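Local coordinates for protein peptidase M42 (Thaumarchaeota archaeon SCGC AB-539-E09, PDB 5DS0) that probably cleaves amino acids from the N-termini of peptides, as a TET aminopeptidase of the M42 family that carries two metal ions and assembles into twelve subunits, at residues M7-M10 and K11-E15; F85-L88 and G89-S93; A115-P118 and P119-P123; V263-R267 and S268-N272; N338-R341 and L342-L346. All blocks are in the same frame, centred on the assembly; numbering follows the deposited sequence.

Interactions 1 and 5 are short runs of helix, about two and a half turns each, where backbone hydrogen bonds four residues apart bring aliphatic or selenomethionine side chains together on the inner face. Each packs against helix 179-197, their centres about 21 Å apart. Interactions 2 and 3 belong to the barrel domain: the first is a strand end held by glycine and an aromatic side chain, the second a proline-rich turn at the surface. Interaction 4 is a buried turn with the richest side-chain polar chemistry, built round one aspartate. Interactions 2, 3 and 4 all meet other subunits, Leu88 and Tyr265 joining 2 to 4 between chains, whereas no other protein chain touches the helical contacts.

Interaction 1 (M7-M10 and K11-E15); sequences MELM and KTLME
The side chain of Met14 folds back along the helix onto Met10, both modelled as selenomethionine. Its CB lies 3.8 Å from Met10 O and its CG 3.4 Å from the same oxygen; bends at chi2 (-36°) and at chi3 then carry the selenium round and bring the terminal CE to within 3.7 Å of Met10 CG. Such a flexible, apolar chain suits a buried helical face, which here packs on helix 179-197. One residue earlier, Leu9 CG meets Leu13 CD1 at 3.9 Å, on the side toward helix 24-34. Thr12 grips the carbonyl of Glu8 twice: its OG1 donates to Glu8 O at 2.7 Å and its N at 3.0 Å, from opposite faces of the carbonyl plane. A valine in its place would probably leave Glu8 O with the backbone bond alone from this residue. At the surface, Lys11 NZ makes a weak salt bridge with Glu15 OE1. The pattern is that of an amphipathic alpha-helix, here helix 2-15.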
loop_
_atom_site.group_PDB
_atom_site.type_symbol
_atom_site.label_atom_id
_atom_site.label_comp_id
_atom_site.label_asym_id
_atom_site.label_seq_id
_atom_site.Cartn_x
_atom_site.Cartn_y
_atom_site.Cartn_z
HETATM N N MSE C 7 -35.447 24.913 -36.626
HETATM C CA MSE C 7 -35.583 24.083 -35.442
HETATM C C MSE C 7 -35.866 22.668 -35.817
HETATM O O MSE C 7 -35.458 21.768 -35.091
HETATM C CB MSE C 7 -36.659 24.627 -34.501
HETATM C CG MSE C 7 -36.144 25.862 -33.753
HETATM SE SE MSE C 7 -34.523 25.489 -32.633
HETATM C CE MSE C 7 -33.396 26.905 -33.450
ATOM N N GLU C 8 -36.574 22.450 -36.924
ATOM C CA GLU C 8 -36.851 21.084 -37.411
ATOM C C GLU C 8 -35.552 20.443 -37.895
ATOM O O GLU C 8 -35.350 19.264 -37.705
ATOM C CB GLU C 8 -37.923 21.073 -38.526
ATOM C CG GLU C 8 -38.655 19.706 -38.863
ATOM C CD GLU C 8 -39.769 19.839 -39.936
ATOM O OE1 GLU C 8 -39.699 20.790 -40.778
ATOM O OE2 GLU C 8 -40.730 18.978 -39.955
ATOM N N LEU C 9 -34.667 21.241 -38.483
ATOM C CA LEU C 9 -33.361 20.752 -38.871
ATOM C C LEU C 9 -32.539 20.377 -37.651
ATOM O O LEU C 9 -32.028 19.272 -37.565
ATOM C CB LEU C 9 -32.607 21.793 -39.679
ATOM C CG LEU C 9 -31.156 21.438 -40.009
ATOM C CD1 LEU C 9 -31.114 20.242 -40.931
ATOM C CD2 LEU C 9 -30.419 22.603 -40.635
HETATM N N MSE C 10 -32.459 21.287 -36.685
HETATM C CA MSE C 10 -31.726 21.019 -35.448
HETATM C C MSE C 10 -32.192 19.724 -34.853
HETATM O O MSE C 10 -31.396 18.851 -34.602
HETATM C CB MSE C 10 -31.828 22.164 -34.437
HETATM C CG MSE C 10 -30.662 22.067 -33.467
HETATM SE SE MSE C 10 -30.752 23.411 -32.011
HETATM C CE MSE C 10 -30.172 24.931 -33.120
ATOM N N LYS C 11 -33.490 19.587 -34.626
ATOM C CA LYS C 11 -34.052 18.369 -34.039
ATOM C C LYS C 11 -33.643 17.126 -34.821
ATOM O O LYS C 11 -33.208 16.135 -34.261
ATOM C CB LYS C 11 -35.584 18.478 -33.982
ATOM C CG LYS C 11 -36.299 17.303 -33.350
ATOM C CD LYS C 11 -37.777 17.613 -33.211
ATOM C CE LYS C 11 -38.444 16.821 -32.098
ATOM N NZ LYS C 11 -38.684 15.420 -32.538
ATOM N N THR C 12 -33.796 17.192 -36.125
ATOM C CA THR C 12 -33.541 16.053 -36.973
ATOM C C THR C 12 -32.082 15.630 -36.947
ATOM O O THR C 12 -31.782 14.434 -36.922
ATOM C CB THR C 12 -33.985 16.376 -38.401
ATOM O OG1 THR C 12 -35.386 16.621 -38.371
ATOM C CG2 THR C 12 -33.722 15.226 -39.344
ATOM N N LEU C 13 -31.191 16.611 -36.968
ATOM C CA LEU C 13 -29.757 16.361 -36.837
ATOM C C LEU C 13 -29.380 15.681 -35.526
ATOM O O LEU C 13 -28.729 14.646 -35.529
ATOM C CB LEU C 13 -28.967 17.671 -36.909
ATOM C CG LEU C 13 -28.822 18.342 -38.271
ATOM C CD1 LEU C 13 -28.193 19.714 -38.081
ATOM C CD2 LEU C 13 -27.987 17.490 -39.195
HETATM N N MSE C 14 -29.786 16.272 -34.410
HETATM C CA MSE C 14 -29.432 15.734 -33.104
HETATM C C MSE C 14 -30.061 14.382 -32.863
HETATM O O MSE C 14 -29.579 13.629 -32.016
HETATM C CB MSE C 14 -29.865 16.655 -31.965
HETATM C CG MSE C 14 -29.315 18.079 -32.008
HETATM SE SE MSE C 14 -27.471 18.221 -32.694
HETATM C CE MSE C 14 -27.666 19.932 -33.641
ATOM N N GLU C 15 -31.154 14.069 -33.562
ATOM C CA GLU C 15 -31.819 12.783 -33.384
ATOM C C GLU C 15 -31.394 11.732 -34.406
ATOM O O GLU C 15 -31.686 10.563 -34.239
ATOM C CB GLU C 15 -33.336 12.960 -33.396
ATOM C CG GLU C 15 -33.883 13.569 -32.109
ATOM C CD GLU C 15 -35.400 13.578 -32.053
ATOM O OE1 GLU C 15 -36.029 13.318 -33.110
ATOM O OE2 GLU C 15 -35.964 13.849 -30.961
#

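Interaction 2 (F85-L88 and G89-S93); sequences FNTL and GGWWS
Thr87 and Trp91 meet across the bend that ends strand 82-88, their side chains running past each other in opposite directions. The better packed part is apolar: Thr87 CB lies 3.9 Å from Trp91 CD1, and Thr87 CG2 follows at 4.1 Å from that same carbon. Gly89 makes the bend possible. At its phi of 98° and psi of 172° a beta-carbon would be driven against Leu88 O, so glycine is called for. The other side is looser: no hydrogen bond joins the two segments, Thr87 OG1 staying 3.6 Å from Gly89 O, and Gly90 is exposed to solvent. The indole N-H of Trp91 is used instead on Gly71 O, while its ring stacks with Phe72, so a wide, flat side chain with one donor is well matched to this spot. Gly90 O accepts a hydrogen bond from ND1 of His325, a cobalt ligand, tying the loop to the metal site. Beside it, strand 82-88 pairs antiparallel with strand 71-77 in the six-stranded barrel, and Leu88 packs on Ile73.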
loop_
_atom_site.group_PDB
_atom_site.type_symbol
_atom_site.label_atom_id
_atom_site.label_comp_id
_atom_site.label_asym_id
_atom_site.label_seq_id
_atom_site.Cartn_x
_atom_site.Cartn_y
_atom_site.Cartn_z
ATOM N N PHE C 85 -19.143 -4.576 -27.088
ATOM C CA PHE C 85 -18.962 -3.455 -28.001
ATOM C C PHE C 85 -17.597 -2.800 -27.835
ATOM O O PHE C 85 -17.024 -2.848 -26.762
ATOM C CB PHE C 85 -20.060 -2.413 -27.765
ATOM C CG PHE C 85 -20.070 -1.844 -26.376
ATOM C CD1 PHE C 85 -19.275 -0.753 -26.047
ATOM C CD2 PHE C 85 -20.860 -2.393 -25.405
ATOM C CE1 PHE C 85 -19.269 -0.236 -24.766
ATOM C CE2 PHE C 85 -20.870 -1.880 -24.120
ATOM C CZ PHE C 85 -20.072 -0.800 -23.795
ATOM N N ASN C 86 -17.119 -2.155 -28.888
ATOM C CA ASN C 86 -16.020 -1.222 -28.765
ATOM C C ASN C 86 -16.551 0.181 -28.889
ATOM O O ASN C 86 -17.602 0.404 -29.493
ATOM C CB ASN C 86 -14.982 -1.490 -29.828
ATOM C CG ASN C 86 -14.070 -2.644 -29.454
ATOM O OD1 ASN C 86 -13.447 -2.616 -28.405
ATOM N ND2 ASN C 86 -13.994 -3.657 -30.304
ATOM N N THR C 87 -15.831 1.128 -28.308
ATOM C CA THR C 87 -16.220 2.522 -28.384
ATOM C C THR C 87 -15.752 3.130 -29.688
ATOM O O THR C 87 -14.734 2.716 -30.239
ATOM C CB THR C 87 -15.605 3.340 -27.259
ATOM O OG1 THR C 87 -14.187 3.325 -27.372
ATOM C CG2 THR C 87 -15.996 2.789 -25.893
ATOM N N LEU C 88 -16.517 4.096 -30.192
ATOM C CA LEU C 88 -16.145 4.890 -31.358
ATOM C C LEU C 88 -16.029 6.312 -30.891
ATOM O O LEU C 88 -17.030 7.009 -30.758
ATOM C CB LEU C 88 -17.207 4.798 -32.443
ATOM C CG LEU C 88 -17.402 3.413 -33.048
ATOM C CD1 LEU C 88 -18.514 3.424 -34.094
ATOM C CD2 LEU C 88 -16.106 2.905 -33.676
ATOM N N GLY C 89 -14.803 6.747 -30.630
ATOM C CA GLY C 89 -14.553 8.081 -30.078
ATOM C C GLY C 89 -14.367 7.958 -28.585
ATOM O O GLY C 89 -14.568 6.892 -28.019
ATOM N N GLY C 90 -13.963 9.052 -27.958
ATOM C CA GLY C 90 -13.606 9.041 -26.546
ATOM C C GLY C 90 -14.823 9.128 -25.659
ATOM O O GLY C 90 -15.589 10.084 -25.755
ATOM N N TRP C 91 -15.001 8.121 -24.806
ATOM C CA TRP C 91 -16.072 8.077 -23.813
ATOM C C TRP C 91 -15.482 7.959 -22.419
ATOM O O TRP C 91 -14.512 7.270 -22.223
ATOM C CB TRP C 91 -16.940 6.833 -24.019
ATOM C CG TRP C 91 -17.907 6.889 -25.125
ATOM C CD1 TRP C 91 -17.720 6.460 -26.397
ATOM C CD2 TRP C 91 -19.248 7.359 -25.055
ATOM N NE1 TRP C 91 -18.859 6.655 -27.137
ATOM C CE2 TRP C 91 -19.813 7.211 -26.331
ATOM C CE3 TRP C 91 -20.028 7.898 -24.038
ATOM C CZ2 TRP C 91 -21.122 7.586 -26.616
ATOM C CZ3 TRP C 91 -21.326 8.260 -24.324
ATOM C CH2 TRP C 91 -21.858 8.106 -25.597
ATOM N N TRP C 92 -16.101 8.604 -21.447
ATOM C CA TRP C 92 -15.799 8.338 -20.048
ATOM C C TRP C 92 -16.656 7.167 -19.578
ATOM O O TRP C 92 -17.883 7.205 -19.725
ATOM C CB TRP C 92 -16.113 9.577 -19.216
ATOM C CG TRP C 92 -15.678 9.507 -17.790
ATOM C CD1 TRP C 92 -14.726 8.710 -17.269
ATOM C CD2 TRP C 92 -16.167 10.310 -16.720
ATOM N NE1 TRP C 92 -14.593 8.946 -15.923
ATOM C CE2 TRP C 92 -15.472 9.930 -15.564
ATOM C CE3 TRP C 92 -17.130 11.314 -16.627
ATOM C CZ2 TRP C 92 -15.707 10.513 -14.327
ATOM C CZ3 TRP C 92 -17.357 11.896 -15.406
ATOM C CH2 TRP C 92 -16.651 11.497 -14.269
ATOM N N SER C 93 -16.044 6.135 -19.008
ATOM C CA SER C 93 -16.794 4.927 -18.672
ATOM C C SER C 93 -17.921 5.225 -17.671
ATOM O O SER C 93 -18.995 4.617 -17.726
ATOM C CB SER C 93 -15.875 3.846 -18.131
ATOM O OG SER C 93 -15.466 4.164 -16.810
#

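Interaction 3 (A115-P118 and P119-P123); sequences ASKP and PHILP
Pro118 is the centre of this contact; Ile121 packs on its ring and Lys117 meets Leu122 beside it. The carbonyl of Pro118 receives a weak hydrogen bond from Ile121 N, 3.3 Å long, which closes a type I beta turn through Pro119 and His120. Proline suits the first corner because its ring already holds phi near the value the turn needs, -64° for Pro119. A second turn overlaps the first, Leu122 N donating to Pro119 O at 3.0 Å, so the chain makes a short 3-10 coil. Ile121 comes back over the proline ring: chi1 of 80° sets CG1 between its own backbone N and carbonyl carbon, and from there CD1 reaches 4.1 Å from Pro118 CD, the two side chains crossing at a slant. On another part of the ring Pro118 CB lies 3.9 Å from His120 CD2. Lys117 contributes its aliphatic root, CB resting 3.9 Å from Leu122 CD1; a long chain of methylenes can serve such a surface patch without burying its charge. Before the turn, Ser116 OG donates to Lys117 O, approaching from above the carbonyl plane. Lys117 and Ile121 also pack on Gly246 and Glu251 of another subunit, and Ser116 on its Trp92. Consecutive type I turns led by a Pro-Pro pair are the motif here, in a loop that leaves barrel strand 108-115 and lies against a neighbouring subunit.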
loop_
_atom_site.group_PDB
_atom_site.type_symbol
_atom_site.label_atom_id
_atom_site.label_comp_id
_atom_site.label_asym_id
_atom_site.label_seq_id
_atom_site.Cartn_x
_atom_site.Cartn_y
_atom_site.Cartn_z
ATOM N N ALA C 115 -25.066 -2.478 -19.858
ATOM C CA ALA C 115 -25.165 -3.184 -18.582
ATOM C C ALA C 115 -23.858 -3.817 -18.180
ATOM O O ALA C 115 -22.933 -3.939 -18.988
ATOM C CB ALA C 115 -26.236 -4.252 -18.662
ATOM N N SER C 116 -23.785 -4.195 -16.911
ATOM C CA SER C 116 -22.650 -4.953 -16.399
ATOM C C SER C 116 -23.158 -6.016 -15.453
ATOM O O SER C 116 -24.358 -6.119 -15.210
ATOM C CB SER C 116 -21.677 -4.042 -15.660
ATOM O OG SER C 116 -22.220 -3.617 -14.425
ATOM N N LYS C 117 -22.241 -6.805 -14.914
ATOM C CA LYS C 117 -22.581 -7.668 -13.795
ATOM C C LYS C 117 -23.040 -6.794 -12.635
ATOM O O LYS C 117 -22.381 -5.796 -12.332
ATOM C CB LYS C 117 -21.380 -8.503 -13.359
ATOM C CG LYS C 117 -21.208 -9.781 -14.160
ATOM C CD LYS C 117 -19.971 -10.548 -13.710
ATOM C CE LYS C 117 -18.694 -9.981 -14.329
ATOM N NZ LYS C 117 -17.497 -10.708 -13.840
ATOM N N PRO C 118 -24.168 -7.161 -11.992
ATOM C CA PRO C 118 -24.683 -6.410 -10.838
ATOM C C PRO C 118 -23.749 -6.565 -9.661
ATOM O O PRO C 118 -23.220 -7.647 -9.477
ATOM C CB PRO C 118 -26.030 -7.073 -10.525
ATOM C CG PRO C 118 -26.217 -8.186 -11.503
ATOM C CD PRO C 118 -24.941 -8.390 -12.254
ATOM N N PRO C 119 -23.556 -5.502 -8.861
ATOM C CA PRO C 119 -22.547 -5.532 -7.791
ATOM C C PRO C 119 -22.783 -6.559 -6.657
ATOM O O PRO C 119 -21.803 -7.016 -6.051
ATOM C CB PRO C 119 -22.555 -4.094 -7.243
ATOM C CG PRO C 119 -23.882 -3.543 -7.620
ATOM C CD PRO C 119 -24.301 -4.232 -8.892
ATOM N N HIS C 120 -24.033 -6.935 -6.379
ATOM C CA HIS C 120 -24.317 -7.888 -5.301
ATOM C C HIS C 120 -23.862 -9.340 -5.599
ATOM O O HIS C 120 -23.795 -10.155 -4.682
ATOM C CB HIS C 120 -25.800 -7.842 -4.914
ATOM C CG HIS C 120 -26.673 -8.665 -5.802
ATOM N ND1 HIS C 120 -27.151 -9.906 -5.438
ATOM C CD2 HIS C 120 -27.128 -8.442 -7.058
ATOM C CE1 HIS C 120 -27.870 -10.409 -6.425
ATOM N NE2 HIS C 120 -27.870 -9.542 -7.421
ATOM N N ILE C 121 -23.554 -9.669 -6.855
ATOM C CA ILE C 121 -22.898 -10.961 -7.190
ATOM C C ILE C 121 -21.373 -10.852 -7.355
ATOM O O ILE C 121 -20.750 -11.738 -7.929
ATOM C CB ILE C 121 -23.554 -11.683 -8.409
ATOM C CG1 ILE C 121 -23.086 -11.109 -9.749
ATOM C CG2 ILE C 121 -25.070 -11.612 -8.326
ATOM C CD1 ILE C 121 -23.445 -11.970 -10.948
ATOM N N LEU C 122 -20.776 -9.774 -6.844
ATOM C CA LEU C 122 -19.321 -9.598 -6.869
ATOM C C LEU C 122 -18.815 -9.638 -5.439
ATOM O O LEU C 122 -19.588 -9.418 -4.504
ATOM C CB LEU C 122 -18.922 -8.261 -7.531
ATOM C CG LEU C 122 -18.599 -8.225 -9.050
ATOM C CD1 LEU C 122 -19.864 -8.606 -9.750
ATOM C CD2 LEU C 122 -18.050 -6.963 -9.729
ATOM N N PRO C 123 -17.512 -9.922 -5.265
ATOM C CA PRO C 123 -16.924 -9.841 -3.929
ATOM C C PRO C 123 -16.990 -8.407 -3.373
ATOM O O PRO C 123 -16.980 -7.457 -4.157
ATOM C CB PRO C 123 -15.466 -10.286 -4.148
ATOM C CG PRO C 123 -15.431 -10.951 -5.490
ATOM C CD PRO C 123 -16.531 -10.332 -6.291
#

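Interaction 4 (V263-R267 and S268-N272); sequences VTYDR and SMIPN
Asp266 OD1 is gripped by two groups of Ser268: the hydroxyl OG donates to it at 2.6 Å, on the syn lone pair, and the backbone N at 2.7 Å, nearly in line with the C-O bond. Met269 N adds a weak third bond, and also donates to Asp266 O at 3.2 Å from above the carbonyl plane. With chi1 at 76°, the carboxylate sits between its own backbone N and carbonyl carbon and curls over the turn, where a short acid can meet N-H groups two and three residues on. Serine suits the other end, since its OG also takes a bond from Thr300 N. An alanine at Asp266 would probably leave the Ser268 N and OG without this acceptor and the turn freer to change shape. Beyond these polar bonds, Ile270 CG1 meets the edge of the Tyr265 ring, in its plane, 3.7 Å from CD1, and Pro271 CD lies 3.3 Å from Thr264 O. Tyr265 packs on Leu88 and Ile270 on Phe22 of another subunit. Asn272 then caps helix 273-285 through OD1 to Leu275 N. The whole is an Asx turn laid over a type I beta turn, Asp266 to Met269, with an asparagine N-cap just beyond it.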
loop_
_atom_site.group_PDB
_atom_site.type_symbol
_atom_site.label_atom_id
_atom_site.label_comp_id
_atom_site.label_asym_id
_atom_site.label_seq_id
_atom_site.Cartn_x
_atom_site.Cartn_y
_atom_site.Cartn_z
ATOM N N VAL C 263 -10.918 29.839 -29.756
ATOM C CA VAL C 263 -9.876 29.024 -29.177
ATOM C C VAL C 263 -8.531 29.660 -29.484
ATOM O O VAL C 263 -8.146 29.761 -30.660
ATOM C CB VAL C 263 -9.914 27.593 -29.730
ATOM C CG1 VAL C 263 -8.794 26.759 -29.133
ATOM C CG2 VAL C 263 -11.243 26.948 -29.436
ATOM N N THR C 264 -7.807 30.005 -28.431
ATOM C CA THR C 264 -6.506 30.633 -28.527
ATOM C C THR C 264 -5.350 29.635 -28.502
ATOM O O THR C 264 -4.210 30.000 -28.782
ATOM C CB THR C 264 -6.295 31.584 -27.345
ATOM O OG1 THR C 264 -6.408 30.858 -26.111
ATOM C CG2 THR C 264 -7.335 32.681 -27.363
ATOM N N TYR C 265 -5.635 28.394 -28.098
ATOM C CA TYR C 265 -4.646 27.322 -28.081
ATOM C C TYR C 265 -5.329 25.989 -27.844
ATOM O O TYR C 265 -6.210 25.887 -27.016
ATOM C CB TYR C 265 -3.579 27.530 -26.996
ATOM C CG TYR C 265 -2.755 26.290 -26.789
ATOM C CD1 TYR C 265 -1.806 25.916 -27.721
ATOM C CD2 TYR C 265 -2.955 25.453 -25.694
ATOM C CE1 TYR C 265 -1.054 24.759 -27.560
ATOM C CE2 TYR C 265 -2.215 24.284 -25.528
ATOM C CZ TYR C 265 -1.263 23.953 -26.466
ATOM O OH TYR C 265 -0.516 22.817 -26.347
ATOM N N ASP C 266 -4.920 24.971 -28.588
ATOM C CA ASP C 266 -5.325 23.613 -28.285
ATOM C C ASP C 266 -4.211 22.649 -28.677
ATOM O O ASP C 266 -3.234 23.039 -29.325
ATOM C CB ASP C 266 -6.718 23.269 -28.874
ATOM C CG ASP C 266 -6.717 23.020 -30.393
ATOM O OD1 ASP C 266 -6.105 22.019 -30.805
ATOM O OD2 ASP C 266 -7.367 23.773 -31.180
ATOM N N ARG C 267 -4.332 21.411 -28.225
ATOM C CA ARG C 267 -3.296 20.399 -28.415
ATOM C C ARG C 267 -2.997 20.151 -29.903
ATOM O O ARG C 267 -1.881 19.804 -30.252
ATOM C CB ARG C 267 -3.725 19.098 -27.711
ATOM C CG ARG C 267 -2.676 17.976 -27.649
ATOM C CD ARG C 267 -3.217 16.658 -27.039
ATOM N NE ARG C 267 -4.384 16.202 -27.811
ATOM C CZ ARG C 267 -5.176 15.171 -27.498
ATOM N NH1 ARG C 267 -4.962 14.452 -26.402
ATOM N NH2 ARG C 267 -6.202 14.864 -28.292
ATOM N N SER C 268 -3.991 20.334 -30.771
ATOM C CA SER C 268 -3.843 20.084 -32.210
ATOM C C SER C 268 -3.393 21.291 -33.050
ATOM O O SER C 268 -2.942 21.113 -34.184
ATOM C CB SER C 268 -5.158 19.511 -32.795
ATOM O OG SER C 268 -6.163 20.502 -32.951
HETATM N N MSE C 269 -3.507 22.499 -32.502
HETATM C CA MSE C 269 -3.127 23.704 -33.235
HETATM C C MSE C 269 -2.988 24.949 -32.379
HETATM O O MSE C 269 -3.789 25.194 -31.476
HETATM C CB MSE C 269 -4.208 23.988 -34.272
HETATM C CG MSE C 269 -3.905 25.277 -35.039
HETATM SE SE MSE C 269 -5.313 25.720 -36.332
HETATM C CE MSE C 269 -6.657 26.478 -35.095
ATOM N N ILE C 270 -1.962 25.747 -32.689
ATOM C CA ILE C 270 -1.868 27.129 -32.229
ATOM C C ILE C 270 -2.335 28.039 -33.360
ATOM O O ILE C 270 -1.734 28.060 -34.437
ATOM C CB ILE C 270 -0.423 27.512 -31.878
ATOM C CG1 ILE C 270 0.122 26.578 -30.801
ATOM C CG2 ILE C 270 -0.357 28.967 -31.400
ATOM C CD1 ILE C 270 1.570 26.221 -30.987
ATOM N N PRO C 271 -3.420 28.787 -33.143
ATOM C CA PRO C 271 -4.000 29.479 -34.296
ATOM C C PRO C 271 -3.059 30.523 -34.901
ATOM O O PRO C 271 -2.182 31.025 -34.204
ATOM C CB PRO C 271 -5.251 30.147 -33.704
ATOM C CG PRO C 271 -4.975 30.250 -32.245
ATOM C CD PRO C 271 -4.147 29.064 -31.897
ATOM N N ASN C 272 -3.262 30.836 -36.177
ATOM C CA ASN C 272 -2.637 31.983 -36.813
ATOM C C ASN C 272 -3.009 33.240 -36.039
ATOM O O ASN C 272 -4.182 33.488 -35.778
ATOM C CB ASN C 272 -3.104 32.100 -38.264
ATOM C CG ASN C 272 -2.633 33.391 -38.934
ATOM O OD1 ASN C 272 -3.289 34.438 -38.843
ATOM N ND2 ASN C 272 -1.544 33.305 -39.666
#

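Interaction 5 (N338-R341 and L342-L346); sequences NAIR and LVIEL
Ile340 and Ile344 lie side by side on one face of an amphipathic alpha-helix, 333-349, pointing the same way, with Ile340 CG2 4.0 Å from Ile344 CD1. Beta-branched chains suit this face because they fill the space close to the backbone. Val343 shows the same habit: its CG2 stands between its own backbone N and carbonyl carbon (chi1 -77° for CG1) and so leans over the carbonyls of Ala339 and Ile340. The regular backbone bonds set this spacing, Leu342 N donating to Asn338 O at 2.9 Å, Val343 N to Ala339 O at 3.0 Å and Ile344 N to Ile340 O at 3.2 Å. Beyond this first shell, Ile340 packs on Val187 and Val343 on Ala191, both of helix 179-197. Small Ala339 packs on Ile319 of strand 314-322, consistent with a close approach, and Leu342 on Ala283 of helix 273-285. The helix thus contacts two others and the mixed sheet. Its polar side carries Arg341, whose exposed guanidinium makes a long, weak ion pair with Glu337, and Glu345, whose OE1 forms a salt bridge with Arg349. A chi1 of -63° sets Glu345 CG 3.4 Å from Arg341 O, and the bend at chi2 then turns the carboxylate.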
loop_
_atom_site.group_PDB
_atom_site.type_symbol
_atom_site.label_atom_id
_atom_site.label_comp_id
_atom_site.label_asym_id
_atom_site.label_seq_id
_atom_site.Cartn_x
_atom_site.Cartn_y
_atom_site.Cartn_z
ATOM N N ASN C 338 -25.542 33.755 -32.183
ATOM C CA ASN C 338 -24.410 34.662 -32.256
ATOM C C ASN C 338 -23.244 34.083 -33.031
ATOM O O ASN C 338 -22.499 34.826 -33.668
ATOM C CB ASN C 338 -23.953 35.077 -30.857
ATOM C CG ASN C 338 -24.749 36.237 -30.306
ATOM O OD1 ASN C 338 -25.220 37.096 -31.052
ATOM N ND2 ASN C 338 -24.869 36.294 -28.994
ATOM N N ALA C 339 -23.057 32.775 -32.955
ATOM C CA ALA C 339 -22.015 32.139 -33.750
ATOM C C ALA C 339 -22.331 32.272 -35.224
ATOM O O ALA C 339 -21.449 32.524 -36.035
ATOM C CB ALA C 339 -21.877 30.677 -33.373
ATOM N N ILE C 340 -23.607 32.125 -35.569
ATOM C CA ILE C 340 -24.035 32.302 -36.951
ATOM C C ILE C 340 -23.783 33.746 -37.393
ATOM O O ILE C 340 -23.193 33.982 -38.447
ATOM C CB ILE C 340 -25.512 31.940 -37.166
ATOM C CG1 ILE C 340 -25.728 30.448 -36.971
ATOM C CG2 ILE C 340 -25.927 32.343 -38.571
ATOM C CD1 ILE C 340 -27.187 30.083 -36.826
ATOM N N ARG C 341 -24.213 34.711 -36.580
ATOM C CA ARG C 341 -23.962 36.121 -36.878
ATOM C C ARG C 341 -22.473 36.372 -37.094
ATOM O O ARG C 341 -22.076 37.011 -38.063
ATOM C CB ARG C 341 -24.456 37.015 -35.755
ATOM C CG ARG C 341 -25.954 37.190 -35.702
ATOM C CD ARG C 341 -26.340 38.141 -34.582
ATOM N NE ARG C 341 -27.683 37.861 -34.047
ATOM C CZ ARG C 341 -28.805 38.544 -34.339
ATOM N NH1 ARG C 341 -29.959 38.203 -33.757
ATOM N NH2 ARG C 341 -28.804 39.528 -35.246
ATOM N N LEU C 342 -21.655 35.857 -36.191
ATOM C CA LEU C 342 -20.228 36.104 -36.242
ATOM C C LEU C 342 -19.585 35.572 -37.527
ATOM O O LEU C 342 -18.793 36.282 -38.149
ATOM C CB LEU C 342 -19.536 35.478 -35.030
ATOM C CG LEU C 342 -18.015 35.615 -34.989
ATOM C CD1 LEU C 342 -17.595 37.075 -34.990
ATOM C CD2 LEU C 342 -17.453 34.894 -33.774
ATOM N N VAL C 343 -19.921 34.340 -37.905
ATOM C CA VAL C 343 -19.310 33.715 -39.088
ATOM C C VAL C 343 -19.670 34.514 -40.345
ATOM O O VAL C 343 -18.820 34.716 -41.207
ATOM C CB VAL C 343 -19.618 32.181 -39.302
ATOM C CG1 VAL C 343 -18.791 31.303 -38.371
ATOM C CG2 VAL C 343 -21.082 31.835 -39.141
ATOM N N ILE C 344 -20.898 35.015 -40.420
ATOM C CA ILE C 344 -21.309 35.844 -41.538
ATOM C C ILE C 344 -20.461 37.115 -41.625
ATOM O O ILE C 344 -19.929 37.433 -42.686
ATOM C CB ILE C 344 -22.808 36.174 -41.450
ATOM C CG1 ILE C 344 -23.630 34.918 -41.781
ATOM C CG2 ILE C 344 -23.183 37.301 -42.400
ATOM C CD1 ILE C 344 -25.111 35.019 -41.478
ATOM N N GLU C 345 -20.317 37.823 -40.507
ATOM C CA GLU C 345 -19.508 39.038 -40.490
ATOM C C GLU C 345 -18.081 38.761 -40.930
ATOM O O GLU C 345 -17.465 39.579 -41.599
ATOM C CB GLU C 345 -19.487 39.669 -39.098
ATOM C CG GLU C 345 -20.829 40.154 -38.578
ATOM C CD GLU C 345 -21.602 40.962 -39.596
ATOM O OE1 GLU C 345 -21.121 42.042 -40.013
ATOM O OE2 GLU C 345 -22.711 40.534 -39.951
ATOM N N LEU C 346 -17.537 37.627 -40.523
ATOM C CA LEU C 346 -16.170 37.272 -40.896
ATOM C C LEU C 346 -16.082 37.070 -42.392
ATOM O O LEU C 346 -15.227 37.653 -43.052
ATOM C CB LEU C 346 -15.724 35.997 -40.194
ATOM C CG LEU C 346 -15.599 36.087 -38.678
ATOM C CD1 LEU C 346 -15.356 34.703 -38.117
ATOM C CD2 LEU C 346 -14.479 37.020 -38.268
#